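Local coordinates for RNA-dependent RNA Polymerase (Bombyx mori cytoplasmic polyhedrosis virus, PDB 6TZ0), which transcribes the double-stranded RNA genome into plus strands and, after core assembly, probably synthesises the complementary minus strands, at residues A[230-235]-A[308-313]; A[52-57]-A[66-71]. All coordinates share one frame; numbering follows the deposited sequence.

Contact 1: A[230-235]-A[308-313]; sequences AMNHFL and YPEFNE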
loop_
_atom_site.group_PDB
_atom_site.type_symbol
_atom_site.label_atom_id
_atom_site.label_comp_id
_atom_site.label_asym_id
_atom_site.label_seq_id
_atom_site.Cartn_x
_atom_site.Cartn_y
_atom_site.Cartn_z
ATOM N N ALA A 230 -29.958 -13.767 -14.459
ATOM C CA ALA A 230 -28.574 -13.617 -14.026
ATOM C C ALA A 230 -27.695 -14.760 -14.521
ATOM O O ALA A 230 -26.624 -14.521 -15.090
ATOM C CB ALA A 230 -28.519 -13.524 -12.502
ATOM N N MET A 231 -28.142 -16.010 -14.334
ATOM C CA MET A 231 -27.338 -17.161 -14.747
ATOM C C MET A 231 -27.205 -17.253 -16.264
ATOM O O MET A 231 -26.147 -17.655 -16.771
ATOM C CB MET A 231 -27.930 -18.448 -14.183
ATOM C CG MET A 231 -27.789 -18.591 -12.684
ATOM S SD MET A 231 -26.070 -18.552 -12.156
ATOM C CE MET A 231 -25.439 -20.053 -12.886
ATOM N N ASN A 232 -28.254 -16.872 -17.004
ATOM C CA ASN A 232 -28.151 -16.837 -18.460
ATOM C C ASN A 232 -27.137 -15.798 -18.913
ATOM O O ASN A 232 -26.363 -16.046 -19.846
ATOM C CB ASN A 232 -29.507 -16.535 -19.096
ATOM C CG ASN A 232 -30.507 -17.641 -18.905
ATOM O OD1 ASN A 232 -30.155 -18.813 -18.867
ATOM N ND2 ASN A 232 -31.776 -17.275 -18.834
ATOM N N HIS A 233 -27.101 -14.641 -18.242
ATOM C CA HIS A 233 -26.120 -13.621 -18.600
ATOM C C HIS A 233 -24.697 -14.053 -18.250
ATOM O O HIS A 233 -23.757 -13.755 -18.997
ATOM C CB HIS A 233 -26.473 -12.294 -17.930
ATOM C CG HIS A 233 -25.530 -11.179 -18.261
ATOM N ND1 HIS A 233 -25.404 -10.667 -19.535
ATOM C CD2 HIS A 233 -24.695 -10.454 -17.480
ATOM C CE1 HIS A 233 -24.512 -9.695 -19.530
ATOM N NE2 HIS A 233 -24.072 -9.541 -18.294
ATOM N N PHE A 234 -24.513 -14.763 -17.133
ATOM C CA PHE A 234 -23.162 -15.204 -16.788
ATOM C C PHE A 234 -22.656 -16.269 -17.756
ATOM O O PHE A 234 -21.484 -16.247 -18.149
ATOM C CB PHE A 234 -23.081 -15.732 -15.353
ATOM C CG PHE A 234 -23.213 -14.674 -14.294
ATOM C CD1 PHE A 234 -22.324 -13.615 -14.242
ATOM C CD2 PHE A 234 -24.127 -14.812 -13.268
ATOM C CE1 PHE A 234 -22.421 -12.657 -13.252
ATOM C CE2 PHE A 234 -24.226 -13.860 -12.270
ATOM C CZ PHE A 234 -23.367 -12.786 -12.262
ATOM N N LEU A 235 -23.528 -17.189 -18.183
ATOM C CA LEU A 235 -23.110 -18.171 -19.182
ATOM C C LEU A 235 -22.873 -17.532 -20.550
ATOM O O LEU A 235 -21.975 -17.967 -21.291
ATOM C CB LEU A 235 -24.145 -19.286 -19.262
ATOM C CG LEU A 235 -24.215 -20.086 -17.961
ATOM C CD1 LEU A 235 -25.371 -21.049 -17.971
ATOM C CD2 LEU A 235 -22.911 -20.815 -17.708
ATOM N N TYR A 308 -26.142 -8.492 -23.748
ATOM C CA TYR A 308 -26.981 -9.640 -24.041
ATOM C C TYR A 308 -28.448 -9.226 -23.982
ATOM O O TYR A 308 -28.873 -8.624 -22.990
ATOM C CB TYR A 308 -26.660 -10.731 -23.022
ATOM C CG TYR A 308 -27.439 -12.013 -23.108
ATOM C CD1 TYR A 308 -27.336 -12.844 -24.214
ATOM C CD2 TYR A 308 -28.199 -12.446 -22.034
ATOM C CE1 TYR A 308 -28.027 -14.034 -24.275
ATOM C CE2 TYR A 308 -28.884 -13.636 -22.078
ATOM C CZ TYR A 308 -28.798 -14.425 -23.199
ATOM O OH TYR A 308 -29.492 -15.612 -23.236
ATOM N N PRO A 309 -29.245 -9.518 -25.020
ATOM C CA PRO A 309 -30.561 -8.868 -25.149
ATOM C C PRO A 309 -31.597 -9.286 -24.119
ATOM O O PRO A 309 -32.583 -8.563 -23.954
ATOM C CB PRO A 309 -31.000 -9.251 -26.567
ATOM C CG PRO A 309 -30.238 -10.466 -26.885
ATOM C CD PRO A 309 -28.918 -10.319 -26.208
ATOM N N GLU A 310 -31.414 -10.400 -23.412
ATOM C CA GLU A 310 -32.296 -10.688 -22.284
ATOM C C GLU A 310 -32.023 -9.734 -21.127
ATOM O O GLU A 310 -32.954 -9.202 -20.509
ATOM C CB GLU A 310 -32.119 -12.135 -21.835
ATOM C CG GLU A 310 -33.062 -12.574 -20.732
ATOM C CD GLU A 310 -32.807 -13.999 -20.288
ATOM O OE1 GLU A 310 -31.846 -14.616 -20.788
ATOM O OE2 GLU A 310 -33.567 -14.506 -19.441
ATOM N N PHE A 311 -30.748 -9.480 -20.848
ATOM C CA PHE A 311 -30.378 -8.527 -19.812
ATOM C C PHE A 311 -30.691 -7.098 -20.240
ATOM O O PHE A 311 -31.111 -6.275 -19.418
ATOM C CB PHE A 311 -28.898 -8.715 -19.479
ATOM C CG PHE A 311 -28.396 -7.817 -18.402
ATOM C CD1 PHE A 311 -28.875 -7.936 -17.112
ATOM C CD2 PHE A 311 -27.392 -6.902 -18.663
ATOM C CE1 PHE A 311 -28.407 -7.118 -16.114
ATOM C CE2 PHE A 311 -26.914 -6.091 -17.665
ATOM C CZ PHE A 311 -27.426 -6.197 -16.390
ATOM N N ASN A 312 -30.528 -6.797 -21.532
ATOM C CA ASN A 312 -30.924 -5.494 -22.059
ATOM C C ASN A 312 -32.435 -5.299 -21.964
ATOM O O ASN A 312 -32.914 -4.194 -21.671
ATOM C CB ASN A 312 -30.461 -5.367 -23.510
ATOM C CG ASN A 312 -30.527 -3.949 -24.023
ATOM O OD1 ASN A 312 -30.795 -3.013 -23.275
ATOM N ND2 ASN A 312 -30.308 -3.785 -25.316
ATOM N N GLU A 313 -33.200 -6.365 -22.187
ATOM C CA GLU A 313 -34.648 -6.263 -22.090
ATOM C C GLU A 313 -35.084 -6.110 -20.639
ATOM O O GLU A 313 -36.062 -5.409 -20.349
ATOM C CB GLU A 313 -35.288 -7.487 -22.743
ATOM C CG GLU A 313 -36.796 -7.427 -22.893
ATOM C CD GLU A 313 -37.348 -8.595 -23.698
ATOM O OE1 GLU A 313 -36.553 -9.468 -24.107
ATOM O OE2 GLU A 313 -38.574 -8.634 -23.934
#
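H233 and F311 bring the two backbones nearest, CA to CA 6.7 Å, where helix 224-237 faces the first turn of helix 309-320. Their rings stack face to face, centroids 4.7 Å apart and planes inclined by 23°. The overlap is offset: F311 CD2 lies over the rim of the imidazole, 4.1 Å from H233 CE1. A chi1 of -179° sets H233 CG anti to the backbone N; the ring beyond it lies against F311, and Y308 CB meets H233 ND1 at the ring's edge, in its plane, at 3.7 Å. This is helix-to-helix packing in the N-terminal region of the polymerase, with Y308 as the N-cap residue of helix 309-320; the Y308 ring also stacks on H236, one turn beyond N232, and F311 packs on helix 325-339. One residue before H233, N232 is met by the extended E310 side chain. The two carboxylate oxygens share the approach of N232 ND2 through weak hydrogen bonds, 3.3 Å to E310 OE1 and 3.4 Å to E310 OE2, the second straighter, with amide and carboxylate planes 36° apart. The firmer partners of the amide lie outside the two segments, among them Y170 OH, which bonds to N232 OD1.

Contact 2: A[52-57]-A[66-71]; sequences ISDYSG and QATVTI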
loop_
_atom_site.group_PDB
_atom_site.type_symbol
_atom_site.label_atom_id
_atom_site.label_comp_id
_atom_site.label_asym_id
_atom_site.label_seq_id
_atom_site.Cartn_x
_atom_site.Cartn_y
_atom_site.Cartn_z
ATOM N N ILE A 52 -36.837 -27.826 -15.137
ATOM C CA ILE A 52 -37.747 -26.816 -15.663
ATOM C C ILE A 52 -37.028 -25.993 -16.720
ATOM O O ILE A 52 -35.821 -25.749 -16.632
ATOM C CB ILE A 52 -38.308 -25.933 -14.531
ATOM C CG1 ILE A 52 -37.188 -25.269 -13.736
ATOM C CG2 ILE A 52 -39.202 -26.750 -13.612
ATOM C CD1 ILE A 52 -37.672 -24.301 -12.720
ATOM N N SER A 53 -37.768 -25.600 -17.753
ATOM C CA SER A 53 -37.220 -24.794 -18.830
ATOM C C SER A 53 -37.832 -23.400 -18.850
ATOM O O SER A 53 -37.111 -22.413 -18.705
ATOM C CB SER A 53 -37.435 -25.497 -20.176
ATOM O OG SER A 53 -38.810 -25.580 -20.492
ATOM N N ASP A 54 -39.147 -23.292 -18.991
ATOM C CA ASP A 54 -39.827 -22.014 -18.868
ATOM C C ASP A 54 -40.240 -21.790 -17.423
ATOM O O ASP A 54 -40.458 -22.739 -16.667
ATOM C CB ASP A 54 -41.056 -21.949 -19.775
ATOM C CG ASP A 54 -40.694 -21.792 -21.236
ATOM O OD1 ASP A 54 -39.647 -21.182 -21.529
ATOM O OD2 ASP A 54 -41.455 -22.279 -22.094
ATOM N N TYR A 55 -40.349 -20.522 -17.043
ATOM C CA TYR A 55 -40.649 -20.201 -15.661
ATOM C C TYR A 55 -41.286 -18.823 -15.601
ATOM O O TYR A 55 -41.054 -17.977 -16.468
ATOM C CB TYR A 55 -39.383 -20.253 -14.812
ATOM C CG TYR A 55 -39.616 -20.251 -13.329
ATOM C CD1 TYR A 55 -39.998 -21.407 -12.671
ATOM C CD2 TYR A 55 -39.446 -19.101 -12.584
ATOM C CE1 TYR A 55 -40.208 -21.415 -11.310
ATOM C CE2 TYR A 55 -39.657 -19.093 -11.224
ATOM C CZ TYR A 55 -40.037 -20.252 -10.593
ATOM O OH TYR A 55 -40.242 -20.257 -9.237
ATOM N N SER A 56 -42.098 -18.608 -14.574
ATOM C CA SER A 56 -42.852 -17.375 -14.438
ATOM C C SER A 56 -42.878 -16.957 -12.976
ATOM O O SER A 56 -42.806 -17.793 -12.074
ATOM C CB SER A 56 -44.278 -17.536 -14.973
ATOM O OG SER A 56 -45.017 -16.341 -14.822
ATOM N N GLY A 57 -42.971 -15.653 -12.754
ATOM C CA GLY A 57 -42.995 -15.125 -11.407
ATOM C C GLY A 57 -42.777 -13.627 -11.425
ATOM O O GLY A 57 -42.868 -12.980 -12.470
ATOM N N GLN A 66 -41.162 -13.348 -17.237
ATOM C CA GLN A 66 -41.036 -14.689 -17.798
ATOM C C GLN A 66 -39.642 -14.874 -18.373
ATOM O O GLN A 66 -39.190 -14.056 -19.177
ATOM C CB GLN A 66 -42.075 -14.922 -18.894
ATOM C CG GLN A 66 -43.497 -14.970 -18.393
ATOM C CD GLN A 66 -44.498 -15.048 -19.520
ATOM O OE1 GLN A 66 -44.135 -14.965 -20.692
ATOM N NE2 GLN A 66 -45.767 -15.213 -19.173
ATOM N N ALA A 67 -38.970 -15.952 -17.977
ATOM C CA ALA A 67 -37.650 -16.258 -18.507
ATOM C C ALA A 67 -37.527 -17.756 -18.747
ATOM O O ALA A 67 -38.363 -18.551 -18.313
ATOM C CB ALA A 67 -36.540 -15.766 -17.578
ATOM N N THR A 68 -36.461 -18.131 -19.452
ATOM C CA THR A 68 -36.249 -19.496 -19.913
ATOM C C THR A 68 -34.809 -19.892 -19.635
ATOM O O THR A 68 -33.889 -19.133 -19.951
ATOM C CB THR A 68 -36.559 -19.624 -21.412
ATOM O OG1 THR A 68 -37.923 -19.257 -21.652
ATOM C CG2 THR A 68 -36.340 -21.044 -21.903
ATOM N N VAL A 69 -34.617 -21.068 -19.035
ATOM C CA VAL A 69 -33.277 -21.578 -18.763
ATOM C C VAL A 69 -32.602 -21.924 -20.085
ATOM O O VAL A 69 -33.096 -22.757 -20.852
ATOM C CB VAL A 69 -33.334 -22.798 -17.835
ATOM C CG1 VAL A 69 -31.950 -23.369 -17.641
ATOM C CG2 VAL A 69 -33.945 -22.427 -16.497
ATOM N N THR A 70 -31.469 -21.280 -20.353
ATOM C CA THR A 70 -30.746 -21.416 -21.611
ATOM C C THR A 70 -29.261 -21.565 -21.317
ATOM O O THR A 70 -28.685 -20.744 -20.595
ATOM C CB THR A 70 -30.983 -20.202 -22.515
ATOM O OG1 THR A 70 -32.382 -20.079 -22.794
ATOM C CG2 THR A 70 -30.225 -20.351 -23.822
ATOM N N ILE A 71 -28.646 -22.606 -21.862
ATOM C CA ILE A 71 -27.221 -22.863 -21.711
ATOM C C ILE A 71 -26.623 -23.007 -23.112
ATOM O O ILE A 71 -27.105 -23.835 -23.886
ATOM C CB ILE A 71 -26.929 -24.109 -20.868
ATOM C CG1 ILE A 71 -27.445 -23.899 -19.447
ATOM C CG2 ILE A 71 -25.449 -24.401 -20.822
ATOM C CD1 ILE A 71 -27.371 -25.107 -18.595
#
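D54 and T68 face each other as a non-hydrogen-bonded pair of the antiparallel beta hairpin formed by strands 54-58 and 64-68. Their side chains rise side by side from one face of this two-stranded sheet, pointing the same way. T68 OG1 donates to D54 OD1 at 2.6 Å, meeting that oxygen nearly along its C-O axis. In T68, chi1 of -60° sets OG1 beside the backbone N and leaves CG2 anti to it; the CG2 methyl also lies beside D54 OD1. Further along the same face, S56 and Q66 form the next non-hydrogen-bonded pair, and their side chains meet more loosely, S56 OG against the aliphatic CG of Q66.

Y55 and A67, the hydrogen-bonded pair between them, point to the opposite face. That face is turned toward helix 224-237: the Y55 ring heads off the partner strand and packs on H224, V225 and I228, while A67 rests on V225. The two backbone bonds of this pair are unequal, since Y55 N to A67 O is weak, bent to 132°, whereas A67 N to Y55 O is straighter although 3.3 Å long.

Beyond the paired residues, before strand 54-58 and after strand 64-68, V69 turns its CG2 methyl to the backbone oxygen of I52, V69 CG2 to I52 O being 3.8 Å, and both side chains pack on helix 166-175, I52 on P166 and T169, V69 on Y170. S53 O accepts one hydrogen bond, from V69 N, which approaches in the carbonyl plane at 2.9 Å with an N-H...O angle of 163°. A further CA-H...O contact comes from T68, whose CA lies 3.3 Å from S53 O.

Contact 1 is a buried helix-helix contact and contact 2 a surface hairpin, yet their centres lie only 12 Å apart. Helix 224-237 supplies one side of contact 1 and packs under the Y55 and A67 face of contact 2. Ring stacking and weak side-chain bonds join 230-235 to 308-313; backbone pairing and a hydroxyl-carboxylate bond join 52-57 to 66-71. N232 joins the two contacts: its ND2 lies 3.0 Å from T68 O and its OD1 3.2 Å from T70 N, so one buried amide probably binds the backbone on both sides of V69. Packing supplements this, with E310 OE2 against A67 CB and L235 CD1 against I71 CG1, and helix 166-175 borders both contacts.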